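Long-range contacts in putative phosphohistidine phosphatase SixA (Agrobacterium tumefaciens, PDB 2RFL), which probably removes phosphate from phosphohistidine-bearing proteins, as a member of the histidine phosphatase superfamily, whose enzymes work through a transiently phosphorylated histidine: residues P55-S60 and Q108-V113; R15-A20 and R31-A36; E95-L100 and N116-A121; S138-S143 and I164-P169. All blocks are in the same frame, centred on the assembly; numbering follows the deposited sequence.

Contact 1 (P55-S60 and Q108-V113)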
loop_
_atom_site.group_PDB
_atom_site.type_symbol
_atom_site.label_atom_id
_atom_site.label_comp_id
_atom_site.label_asym_id
_atom_site.label_seq_id
_atom_site.Cartn_x
_atom_site.Cartn_y
_atom_site.Cartn_z
ATOM N N PRO A 55 -10.542 -2.535 -2.691
ATOM C CA PRO A 55 -10.466 -1.191 -3.234
ATOM C C PRO A 55 -11.016 -1.119 -4.636
ATOM O O PRO A 55 -10.900 -2.066 -5.394
ATOM C CB PRO A 55 -8.955 -0.891 -3.218
ATOM C CG PRO A 55 -8.275 -2.257 -2.981
ATOM C CD PRO A 55 -9.326 -3.296 -3.010
ATOM N N ASP A 56 -11.637 0.009 -4.958
ATOM C CA ASP A 56 -12.139 0.295 -6.315
ATOM C C ASP A 56 -10.995 0.468 -7.305
ATOM O O ASP A 56 -11.028 -0.075 -8.382
ATOM C CB ASP A 56 -12.984 1.560 -6.282
ATOM C CG ASP A 56 -14.022 1.526 -5.193
ATOM O OD1 ASP A 56 -14.429 0.421 -4.761
ATOM O OD2 ASP A 56 -14.448 2.599 -4.770
ATOM N N LEU A 57 -9.987 1.236 -6.891
ATOM C CA LEU A 57 -8.782 1.517 -7.682
ATOM C C LEU A 57 -7.449 1.172 -6.948
ATOM O O LEU A 57 -7.256 1.545 -5.789
ATOM C CB LEU A 57 -8.800 2.989 -8.123
ATOM C CG LEU A 57 -7.501 3.533 -8.734
ATOM C CD1 LEU A 57 -7.201 3.069 -10.158
ATOM C CD2 LEU A 57 -7.521 5.042 -8.625
ATOM N N ILE A 58 -6.568 0.462 -7.643
ATOM C CA ILE A 58 -5.204 0.180 -7.182
ATOM C C ILE A 58 -4.162 0.940 -7.992
ATOM O O ILE A 58 -4.053 0.704 -9.198
ATOM C CB ILE A 58 -4.821 -1.330 -7.299
ATOM C CG1 ILE A 58 -5.734 -2.199 -6.439
ATOM C CG2 ILE A 58 -3.357 -1.558 -6.896
ATOM C CD1 ILE A 58 -5.771 -3.641 -6.862
ATOM N N LEU A 59 -3.383 1.817 -7.324
ATOM C CA LEU A 59 -2.231 2.517 -7.937
ATOM C C LEU A 59 -0.913 1.921 -7.454
ATOM O O LEU A 59 -0.632 1.863 -6.267
ATOM C CB LEU A 59 -2.258 4.007 -7.630
ATOM C CG LEU A 59 -3.496 4.819 -7.998
ATOM C CD1 LEU A 59 -3.442 6.297 -7.589
ATOM C CD2 LEU A 59 -3.751 4.608 -9.488
ATOM N N SER A 60 -0.109 1.436 -8.382
ATOM C CA SER A 60 1.100 0.679 -8.023
ATOM C C SER A 60 2.299 1.173 -8.795
ATOM O O SER A 60 2.154 1.595 -9.926
ATOM C CB SER A 60 0.918 -0.807 -8.345
ATOM O OG SER A 60 2.111 -1.585 -8.143
ATOM N N GLN A 108 -14.347 5.874 -4.442
ATOM C CA GLN A 108 -14.685 5.758 -3.030
ATOM C C GLN A 108 -13.542 5.240 -2.169
ATOM O O GLN A 108 -13.286 5.797 -1.114
ATOM C CB GLN A 108 -15.909 4.879 -2.840
ATOM C CG GLN A 108 -16.344 4.756 -1.399
ATOM C CD GLN A 108 -17.365 3.658 -1.182
ATOM O OE1 GLN A 108 -18.530 3.769 -1.602
ATOM N NE2 GLN A 108 -16.931 2.584 -0.522
ATOM N N SER A 109 -12.900 4.157 -2.616
ATOM C CA SER A 109 -11.727 3.588 -1.941
ATOM C C SER A 109 -10.536 3.322 -2.848
ATOM O O SER A 109 -10.654 2.796 -3.946
ATOM C CB SER A 109 -12.057 2.347 -1.075
ATOM O OG SER A 109 -12.849 1.395 -1.738
ATOM N N VAL A 110 -9.365 3.678 -2.350
ATOM C CA VAL A 110 -8.172 3.606 -3.160
ATOM C C VAL A 110 -6.978 3.051 -2.390
ATOM O O VAL A 110 -6.762 3.352 -1.218
ATOM C CB VAL A 110 -7.869 4.970 -3.869
ATOM C CG1 VAL A 110 -8.008 6.085 -2.893
ATOM C CG2 VAL A 110 -6.465 4.997 -4.474
HETATM N N MSE A 111 -6.219 2.230 -3.096
HETATM C CA MSE A 111 -5.089 1.552 -2.543
HETATM C C MSE A 111 -3.839 1.906 -3.319
HETATM O O MSE A 111 -3.795 1.796 -4.552
HETATM C CB MSE A 111 -5.279 0.051 -2.587
HETATM C CG MSE A 111 -4.027 -0.674 -2.220
HETATM SE SE MSE A 111 -4.336 -2.470 -1.702
HETATM C CE MSE A 111 -3.917 -3.453 -3.386
ATOM N N LEU A 112 -2.817 2.304 -2.582
ATOM C CA LEU A 112 -1.538 2.561 -3.182
ATOM C C LEU A 112 -0.592 1.398 -2.928
ATOM O O LEU A 112 -0.542 0.889 -1.827
ATOM C CB LEU A 112 -0.953 3.892 -2.668
ATOM C CG LEU A 112 -1.747 5.186 -2.889
ATOM C CD1 LEU A 112 -0.733 6.251 -2.691
ATOM C CD2 LEU A 112 -2.452 5.419 -4.285
ATOM N N VAL A 113 0.163 0.993 -3.950
ATOM C CA VAL A 113 1.204 -0.056 -3.822
ATOM C C VAL A 113 2.593 0.495 -4.252
ATOM O O VAL A 113 2.930 0.578 -5.425
ATOM C CB VAL A 113 0.831 -1.359 -4.623
ATOM C CG1 VAL A 113 1.884 -2.509 -4.449
ATOM C CG2 VAL A 113 -0.557 -1.834 -4.255
#
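Two parallel strands, 57-60 and 109-114, lie side by side inside the six-stranded mixed sheet that forms the core of this alpha-beta-alpha sandwich. Their short axes diverge by only 18° and approach to 4.5 Å. The pairing follows from three strong backbone bonds that alternate in direction: M111 N to L57 O (3.0 Å), L59 N to M111 O (2.8 Å) and V113 N to L59 O (2.6 Å). Each donor comes in nearly along the C=O axis of its acceptor. At the entry to the pair, D56 replaces the backbone pattern with its side chain, as OD2 takes the N-H of S109 at 3.1 Å from above the carboxylate plane, 59° out of it. The backbone N atoms of D56 and L57 both reach S109 O, but weakly.

I58, S60, M111 and V113 point to one face. There M111, a selenomethionine, lays CB against P55 CG at 3.8 Å, then bends at chi3 (98°) so that CE comes beside I58 CG1, also at 3.8 Å. On the other face L59 and L112 run alongside each other and meet CD1 to CD2 at 3.6 Å.

Strand 82-85 pairs with the far edge of 57-60, and strand 10-15 flanks 109-114. Helix 64-77 covers the M111 and V113 face through W73 and T70, while Y97 packs on L112 on the opposite face.

Contact 2 (R15-A20 and R31-A36)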
loop_
_atom_site.group_PDB
_atom_site.type_symbol
_atom_site.label_atom_id
_atom_site.label_comp_id
_atom_site.label_asym_id
_atom_site.label_seq_id
_atom_site.Cartn_x
_atom_site.Cartn_y
_atom_site.Cartn_z
ATOM N N ARG A 15 2.763 -1.766 1.496
ATOM C CA ARG A 15 4.146 -1.871 1.118
ATOM C C ARG A 15 4.302 -3.183 0.367
ATOM O O ARG A 15 3.634 -4.160 0.686
ATOM C CB ARG A 15 5.073 -1.775 2.313
ATOM C CG ARG A 15 6.545 -1.734 1.884
ATOM C CD ARG A 15 7.497 -1.289 2.960
ATOM N NE ARG A 15 8.845 -1.562 2.523
ATOM C CZ ARG A 15 9.828 -1.927 3.341
ATOM N NH1 ARG A 15 9.616 -1.997 4.654
ATOM N NH2 ARG A 15 11.032 -2.207 2.854
ATOM N N HIS A 16 5.155 -3.172 -0.659
ATOM C CA HIS A 16 5.414 -4.332 -1.475
ATOM C C HIS A 16 5.974 -5.425 -0.555
ATOM O O HIS A 16 6.523 -5.129 0.519
ATOM C CB HIS A 16 6.391 -4.002 -2.624
ATOM C CG HIS A 16 7.777 -3.675 -2.158
ATOM N ND1 HIS A 16 8.688 -4.645 -1.780
ATOM C CD2 HIS A 16 8.389 -2.486 -1.948
ATOM C CE1 HIS A 16 9.801 -4.065 -1.370
ATOM N NE2 HIS A 16 9.651 -2.759 -1.474
ATOM N N ALA A 17 5.790 -6.676 -0.969
ATOM C CA ALA A 17 6.267 -7.828 -0.231
ATOM C C ALA A 17 7.796 -7.893 -0.282
ATOM O O ALA A 17 8.425 -7.093 -1.012
ATOM C CB ALA A 17 5.627 -9.103 -0.794
ATOM N N LYS A 18 8.374 -8.826 0.496
ATOM C CA LYS A 18 9.834 -9.021 0.582
ATOM C C LYS A 18 10.455 -9.365 -0.767
ATOM O O LYS A 18 10.028 -10.309 -1.453
ATOM C CB LYS A 18 10.214 -10.073 1.647
ATOM C CG LYS A 18 11.744 -10.234 1.892
ATOM C CD LYS A 18 12.110 -11.162 3.044
ATOM C CE LYS A 18 12.155 -10.439 4.398
ATOM N NZ LYS A 18 12.828 -9.080 4.422
ATOM N N ALA A 19 11.455 -8.570 -1.129
ATOM C CA ALA A 19 12.168 -8.696 -2.382
ATOM C C ALA A 19 13.501 -9.361 -2.157
ATOM O O ALA A 19 14.026 -9.341 -1.055
ATOM C CB ALA A 19 12.365 -7.344 -3.015
ATOM N N ALA A 20 14.032 -9.953 -3.216
ATOM C CA ALA A 20 15.348 -10.563 -3.194
ATOM C C ALA A 20 16.375 -9.562 -3.710
ATOM O O ALA A 20 16.015 -8.484 -4.200
ATOM C CB ALA A 20 15.352 -11.847 -4.041
ATOM N N ARG A 31 14.165 -6.341 -9.389
ATOM C CA ARG A 31 14.267 -7.361 -8.365
ATOM C C ARG A 31 12.895 -7.981 -8.156
ATOM O O ARG A 31 11.884 -7.280 -8.281
ATOM C CB ARG A 31 14.803 -6.783 -7.059
ATOM C CG ARG A 31 16.264 -6.375 -7.093
ATOM C CD ARG A 31 16.522 -5.447 -5.936
ATOM N NE ARG A 31 15.893 -5.940 -4.719
ATOM C CZ ARG A 31 15.596 -5.199 -3.662
ATOM N NH1 ARG A 31 15.861 -3.903 -3.651
ATOM N NH2 ARG A 31 15.028 -5.765 -2.605
ATOM N N GLY A 32 12.858 -9.282 -7.855
ATOM C CA GLY A 32 11.588 -9.998 -7.692
ATOM C C GLY A 32 11.167 -10.211 -6.254
ATOM O O GLY A 32 11.891 -9.863 -5.325
ATOM N N LEU A 33 9.976 -10.755 -6.065
ATOM C CA LEU A 33 9.592 -11.230 -4.772
ATOM C C LEU A 33 10.294 -12.555 -4.648
ATOM O O LEU A 33 10.333 -13.322 -5.613
ATOM C CB LEU A 33 8.084 -11.420 -4.663
ATOM C CG LEU A 33 7.069 -10.271 -4.811
ATOM C CD1 LEU A 33 5.711 -10.812 -4.735
ATOM C CD2 LEU A 33 7.283 -9.272 -3.691
ATOM N N ASN A 34 10.922 -12.789 -3.482
ATOM C CA ASN A 34 11.444 -14.111 -3.113
ATOM C C ASN A 34 10.299 -14.997 -2.623
ATOM O O ASN A 34 9.145 -14.566 -2.630
ATOM C CB ASN A 34 12.549 -13.971 -2.052
ATOM C CG ASN A 34 12.044 -13.431 -0.723
ATOM O OD1 ASN A 34 10.940 -12.914 -0.612
ATOM N ND2 ASN A 34 12.880 -13.530 0.291
ATOM N N GLU A 35 10.612 -16.214 -2.180
ATOM C CA GLU A 35 9.606 -17.128 -1.620
ATOM C C GLU A 35 8.825 -16.612 -0.402
ATOM O O GLU A 35 7.575 -16.526 -0.474
ATOM C CB GLU A 35 10.155 -18.525 -1.422
ATOM C CG GLU A 35 10.818 -19.138 -2.713
ATOM C CD GLU A 35 10.050 -18.945 -4.054
ATOM O OE1 GLU A 35 10.623 -18.344 -4.998
ATOM O OE2 GLU A 35 8.891 -19.410 -4.192
ATOM N N ALA A 36 9.504 -16.201 0.671
ATOM C CA ALA A 36 8.782 -15.670 1.812
ATOM C C ALA A 36 7.953 -14.396 1.492
ATOM O O ALA A 36 6.793 -14.240 1.955
ATOM C CB ALA A 36 9.705 -15.429 2.942
#
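R31 folds its chain from CB to NE around A20 O of the facing segment. CB, CG and CD lie 3.5, 3.6 and 3.5 Å from A20 O, and the bend at chi3 (44°) brings the guanidinium back onto that same atom. NE gives it a hydrogen bond of 2.6 Å (N-H...O 151°), with the oxygen at the edge of the group and near its plane. NH2 adds a weak second bond to A20 O and also comes within 3.1 Å of A19 CB, while NH1 forms a salt bridge with D28. W21 adds a cation-pi contact.

The main chains cross at A19 and L33 in a single bridge, where A20 N donates to G32 O (3.0 Å) and N34 N bonds weakly to K18 O. N34 OD1 lies 2.9 Å from K18 O, but both are acceptors; N34, at the N-cap of helix 35-51, caps the backbone N of G37 with OD1. A17 CB meets L33 CD2 at 3.3 Å, a tight fit.

R15 and H16 match the Arg-His motif of this superfamily, so the 15-20 loop probably borders the active site. It runs from strand 10-15 between helix 64-77, whose T69 touches H16 and L33, and the start of helix 35-51.

Contact 3 (E95-L100 and N116-A121)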
loop_
_atom_site.group_PDB
_atom_site.type_symbol
_atom_site.label_atom_id
_atom_site.label_comp_id
_atom_site.label_asym_id
_atom_site.label_seq_id
_atom_site.Cartn_x
_atom_site.Cartn_y
_atom_site.Cartn_z
ATOM N N GLU A 95 8.115 13.263 -1.161
ATOM C CA GLU A 95 8.274 12.603 0.107
ATOM C C GLU A 95 7.076 11.701 0.385
ATOM O O GLU A 95 7.170 10.766 1.192
ATOM C CB GLU A 95 8.507 13.601 1.245
ATOM C CG GLU A 95 7.528 14.773 1.235
ATOM C CD GLU A 95 7.887 15.850 2.220
ATOM O OE1 GLU A 95 8.135 15.465 3.385
ATOM O OE2 GLU A 95 7.901 17.058 1.825
ATOM N N THR A 96 5.960 11.975 -0.283
ATOM C CA THR A 96 4.725 11.211 -0.060
ATOM C C THR A 96 3.956 10.805 -1.334
ATOM O O THR A 96 4.338 11.123 -2.463
ATOM C CB THR A 96 3.795 11.891 0.973
ATOM O OG1 THR A 96 3.186 13.038 0.384
ATOM C CG2 THR A 96 4.584 12.307 2.210
ATOM N N TYR A 97 2.915 10.021 -1.130
ATOM C CA TYR A 97 2.021 9.698 -2.223
ATOM C C TYR A 97 0.681 10.442 -2.071
ATOM O O TYR A 97 -0.289 10.103 -2.727
ATOM C CB TYR A 97 1.801 8.186 -2.319
ATOM C CG TYR A 97 3.005 7.333 -2.659
ATOM C CD1 TYR A 97 3.775 7.546 -3.833
ATOM C CD2 TYR A 97 3.355 6.284 -1.823
ATOM C CE1 TYR A 97 4.872 6.722 -4.127
ATOM C CE2 TYR A 97 4.392 5.450 -2.106
ATOM C CZ TYR A 97 5.156 5.644 -3.246
ATOM O OH TYR A 97 6.215 4.751 -3.445
ATOM N N LEU A 98 0.624 11.421 -1.178
ATOM C CA LEU A 98 -0.641 12.122 -0.861
ATOM C C LEU A 98 -1.435 12.713 -2.070
ATOM O O LEU A 98 -2.630 12.815 -2.058
ATOM C CB LEU A 98 -0.386 13.203 0.193
ATOM C CG LEU A 98 -0.682 12.706 1.604
ATOM C CD1 LEU A 98 0.129 13.456 2.632
ATOM C CD2 LEU A 98 -2.163 12.808 1.941
ATOM N N SER A 99 -0.721 13.154 -3.081
ATOM C CA SER A 99 -1.310 13.727 -4.254
ATOM C C SER A 99 -1.997 12.667 -5.127
ATOM O O SER A 99 -3.057 12.918 -5.689
ATOM C CB SER A 99 -0.215 14.436 -5.002
ATOM O OG SER A 99 0.256 15.490 -4.193
ATOM N N LEU A 100 -1.423 11.480 -5.217
ATOM C CA LEU A 100 -2.111 10.358 -5.858
ATOM C C LEU A 100 -3.475 10.004 -5.226
ATOM O O LEU A 100 -4.458 9.669 -5.921
ATOM C CB LEU A 100 -1.216 9.155 -5.804
ATOM C CG LEU A 100 -0.006 9.228 -6.702
ATOM C CD1 LEU A 100 0.491 7.844 -6.834
ATOM C CD2 LEU A 100 -0.419 9.760 -8.045
ATOM N N ASN A 116 8.859 2.163 0.723
ATOM C CA ASN A 116 9.528 2.988 1.729
ATOM C C ASN A 116 10.663 3.821 1.099
ATOM O O ASN A 116 11.263 3.375 0.139
ATOM C CB ASN A 116 10.081 2.087 2.851
ATOM C CG ASN A 116 9.088 1.881 4.008
ATOM O OD1 ASN A 116 8.030 2.521 4.092
ATOM N ND2 ASN A 116 9.447 0.997 4.920
ATOM N N PRO A 117 10.988 5.014 1.644
ATOM C CA PRO A 117 10.417 5.765 2.763
ATOM C C PRO A 117 9.091 6.419 2.413
ATOM O O PRO A 117 8.361 6.809 3.325
ATOM C CB PRO A 117 11.429 6.899 3.005
ATOM C CG PRO A 117 12.423 6.814 2.011
ATOM C CD PRO A 117 12.134 5.734 1.051
ATOM N N THR A 118 8.805 6.570 1.117
ATOM C CA THR A 118 7.583 7.236 0.686
ATOM C C THR A 118 6.292 6.682 1.302
ATOM O O THR A 118 5.406 7.434 1.644
ATOM C CB THR A 118 7.476 7.212 -0.825
ATOM O OG1 THR A 118 8.798 7.228 -1.363
ATOM C CG2 THR A 118 6.667 8.411 -1.344
HETATM N N MSE A 119 6.187 5.372 1.421
HETATM C CA MSE A 119 4.987 4.749 1.993
HETATM C C MSE A 119 4.818 5.124 3.481
HETATM O O MSE A 119 3.768 5.635 3.879
HETATM C CB MSE A 119 4.994 3.214 1.768
HETATM C CG MSE A 119 3.597 2.521 1.907
HETATM SE SE MSE A 119 2.104 3.292 0.815
HETATM C CE MSE A 119 2.773 2.892 -0.993
ATOM N N GLU A 120 5.867 4.867 4.277
ATOM C CA GLU A 120 5.923 5.290 5.693
ATOM C C GLU A 120 5.658 6.792 5.848
ATOM O O GLU A 120 4.904 7.191 6.729
ATOM C CB GLU A 120 7.257 4.888 6.363
ATOM C CG GLU A 120 7.155 4.668 7.886
ATOM C CD GLU A 120 8.420 4.032 8.542
ATOM O OE1 GLU A 120 9.081 3.170 7.917
ATOM O OE2 GLU A 120 8.755 4.406 9.699
ATOM N N ALA A 121 6.239 7.620 4.979
ATOM C CA ALA A 121 5.995 9.074 5.047
ATOM C C ALA A 121 4.537 9.491 4.801
ATOM O O ALA A 121 4.005 10.365 5.467
ATOM C CB ALA A 121 6.919 9.809 4.128
HETATM O O HOH W 1 9.023 5.626 -3.564
#
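Y97 OH is gripped three times: it is hydrogen-bonded to M89 O, accepts the backbone N-H of H115, and accepts a proton from a water at 2.9 Å. That water lies 2.7 Å from T118 OG1, to which it is also hydrogen-bonded; no direct hydrogen bond joins the segments, and this water bridges them. The three bonds fix the position of the ring's tip, while T118 CG2 over the face and M119 CE beside the ring bear on its tilt.

T118 comes in over one ring face. Its CG2, anti to the backbone N, stands 3.6 Å from the ring centroid and only 8° off the normal, a well-centred CH-pi contact. Selenomethionine M119, bent at chi2 and chi3, puts SE at the ring edge, 5.3 Å from the centroid and 77° off the normal, a Met-aromatic contact, and its CE closes to 3.2 Å from Y97 CE2.

Here the start of helix 98-102, with Y97 at the N-cap position, meets the N-terminal part of helix 118-127. The latter follows strand 109-114 and the H115-N116 pair, which resembles the second histidine site of histidine phosphatases, so Y97 is probably a second-shell residue through its bond to H115 N.

Beside the ring, E95 O sits over the same helix turn, 3.5 Å from T118 CG2 and 3.1 Å from A121 CB. T96 CG2 packs against A121, and T122 OG1 bonds to Y97 N. N116, joined to P117 by a cis peptide, accepts E120 N with OD1 at 3.2 Å nearly along its C=O axis, while ND2 bonds to F140 O.

Contact 4 (S138-S143 and I164-P169)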
loop_
_atom_site.group_PDB
_atom_site.type_symbol
_atom_site.label_atom_id
_atom_site.label_comp_id
_atom_site.label_asym_id
_atom_site.label_seq_id
_atom_site.Cartn_x
_atom_site.Cartn_y
_atom_site.Cartn_z
ATOM N N SER A 138 8.804 -0.544 14.957
ATOM C CA SER A 138 9.909 -0.783 14.031
ATOM C C SER A 138 9.645 -0.373 12.575
ATOM O O SER A 138 10.324 -0.838 11.661
ATOM C CB SER A 138 10.367 -2.239 14.126
ATOM O OG SER A 138 9.262 -3.111 14.085
ATOM N N GLY A 139 8.676 0.507 12.356
ATOM C CA GLY A 139 8.443 1.050 11.024
ATOM C C GLY A 139 7.447 0.277 10.181
ATOM O O GLY A 139 6.814 -0.651 10.673
ATOM N N PHE A 140 7.330 0.660 8.910
ATOM C CA PHE A 140 6.288 0.167 7.992
ATOM C C PHE A 140 6.833 -1.044 7.199
ATOM O O PHE A 140 7.623 -0.876 6.245
ATOM C CB PHE A 140 5.868 1.322 7.074
ATOM C CG PHE A 140 4.553 1.144 6.388
ATOM C CD1 PHE A 140 4.274 0.003 5.634
ATOM C CD2 PHE A 140 3.598 2.156 6.446
ATOM C CE1 PHE A 140 3.061 -0.167 4.960
ATOM C CE2 PHE A 140 2.375 2.010 5.781
ATOM C CZ PHE A 140 2.113 0.819 5.028
ATOM N N PRO A 141 6.437 -2.268 7.613
ATOM C CA PRO A 141 6.974 -3.517 7.085
ATOM C C PRO A 141 6.499 -3.879 5.649
ATOM O O PRO A 141 5.558 -3.265 5.119
ATOM C CB PRO A 141 6.480 -4.553 8.115
ATOM C CG PRO A 141 5.184 -3.981 8.649
ATOM C CD PRO A 141 5.394 -2.497 8.644
ATOM N N THR A 142 7.163 -4.867 5.042
ATOM C CA THR A 142 6.807 -5.350 3.715
ATOM C C THR A 142 5.499 -6.092 3.726
ATOM O O THR A 142 5.261 -6.918 4.586
ATOM C CB THR A 142 7.840 -6.317 3.114
ATOM O OG1 THR A 142 8.051 -7.435 3.998
ATOM C CG2 THR A 142 9.132 -5.587 2.768
ATOM N N SER A 143 4.677 -5.833 2.727
ATOM C CA SER A 143 3.257 -6.287 2.696
ATOM C C SER A 143 2.427 -5.911 3.915
ATOM O O SER A 143 1.460 -6.613 4.225
ATOM C CB SER A 143 3.097 -7.768 2.390
ATOM O OG SER A 143 1.751 -7.954 1.980
ATOM N N ILE A 164 -7.532 2.720 11.176
ATOM C CA ILE A 164 -8.749 1.959 11.551
ATOM C C ILE A 164 -8.426 0.457 11.716
ATOM O O ILE A 164 -9.183 -0.310 12.409
ATOM C CB ILE A 164 -9.849 2.212 10.449
ATOM C CG1 ILE A 164 -10.543 3.551 10.655
ATOM C CG2 ILE A 164 -10.837 1.041 10.218
ATOM C CD1 ILE A 164 -11.654 3.580 11.620
ATOM N N ASP A 165 -7.323 0.059 11.056
ATOM C CA ASP A 165 -6.741 -1.290 11.076
ATOM C C ASP A 165 -5.338 -1.307 10.418
ATOM O O ASP A 165 -5.037 -0.517 9.534
ATOM C CB ASP A 165 -7.677 -2.281 10.360
ATOM C CG ASP A 165 -7.476 -3.743 10.811
ATOM O OD1 ASP A 165 -6.559 -4.024 11.633
ATOM O OD2 ASP A 165 -8.248 -4.621 10.348
ATOM N N PHE A 166 -4.479 -2.220 10.858
ATOM C CA PHE A 166 -3.204 -2.470 10.204
ATOM C C PHE A 166 -2.909 -3.969 10.103
ATOM O O PHE A 166 -3.054 -4.690 11.096
ATOM C CB PHE A 166 -2.070 -1.754 10.938
ATOM C CG PHE A 166 -0.863 -1.485 10.080
ATOM C CD1 PHE A 166 0.045 -2.503 9.775
ATOM C CD2 PHE A 166 -0.624 -0.214 9.575
ATOM C CE1 PHE A 166 1.171 -2.252 8.977
ATOM C CE2 PHE A 166 0.497 0.044 8.772
ATOM C CZ PHE A 166 1.392 -0.984 8.475
ATOM N N LEU A 167 -2.499 -4.432 8.914
ATOM C CA LEU A 167 -2.065 -5.818 8.727
ATOM C C LEU A 167 -0.558 -5.982 8.518
ATOM O O LEU A 167 0.027 -5.330 7.671
ATOM C CB LEU A 167 -2.868 -6.521 7.614
ATOM C CG LEU A 167 -4.393 -6.599 7.821
ATOM C CD1 LEU A 167 -5.165 -7.115 6.610
ATOM C CD2 LEU A 167 -4.795 -7.390 9.116
ATOM N N ALA A 168 0.058 -6.824 9.341
ATOM C CA ALA A 168 1.456 -7.235 9.209
ATOM C C ALA A 168 1.577 -8.765 9.325
ATOM O O ALA A 168 0.695 -9.420 9.897
ATOM C CB ALA A 168 2.301 -6.567 10.257
ATOM N N PRO A 169 2.645 -9.356 8.737
ATOM C CA PRO A 169 2.908 -10.765 8.984
ATOM C C PRO A 169 3.683 -10.973 10.280
ATOM O O PRO A 169 3.966 -12.117 10.646
ATOM C CB PRO A 169 3.756 -11.181 7.771
ATOM C CG PRO A 169 3.837 -9.984 6.885
ATOM C CD PRO A 169 3.610 -8.813 7.771
#
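I164 and D165 begin the second segment with a classic beta bulge, both residues facing V147 of the neighbouring strand. D165 OD2 bonds to Y53 OH, and OD1 takes a weak bond from F166 N.

F166 carries the contact. With CG anti to the backbone N (chi1 -157°), its ring is directed at F140, and CZ stands 3.9 Å above the centre of the F140 ring. The centroids are 5.2 Å apart and the planes are turned by 69°, so this is a T-shaped pair in which the edge of F166 meets the face of F140. F140 likewise has CG anti to its backbone N, at chi1 -162°, which turns its ring toward F166. F166 also sets CE1 4.2 Å from P141 CD, an oblique approach to the ring.

L167 continues the strand, its backbone bonded to L145. A168 then places CB 4.2 Å from P141 CG, and P169, the last modelled residue, brings CD to 4.1 Å from T142 O. No hydrogen bond joins the two segments, so the contact depends on apolar surfaces, most of all the two rings.

The loop thus lies against the end of the outermost strand 162-167, next to strand 145-149. L123 of helix 118-127 touches both phenylalanines, and E40 of helix 35-51 holds T142 OG1 and touches P169.

In the fold
Contacts 2, 3 and 4 converge on one polar atom. F140 O of contact 4 lies 2.8 Å from R15 NH1 of contact 2 and 2.9 Å from N116 ND2 of contact 3, so both loops are tied to the same carbonyl. H16 O and S143 N, 3.0 Å apart, add a second link between contacts 2 and 4. Together the loops border the probable active site, where the H16 and H115 rings meet. Contact 1 lies within the sheet and touches contact 3, L112 CD1 meeting Y97 CB at 3.2 Å, while its centre is about 20 Å from that of contact 2 and about 17 Å from that of contact 4.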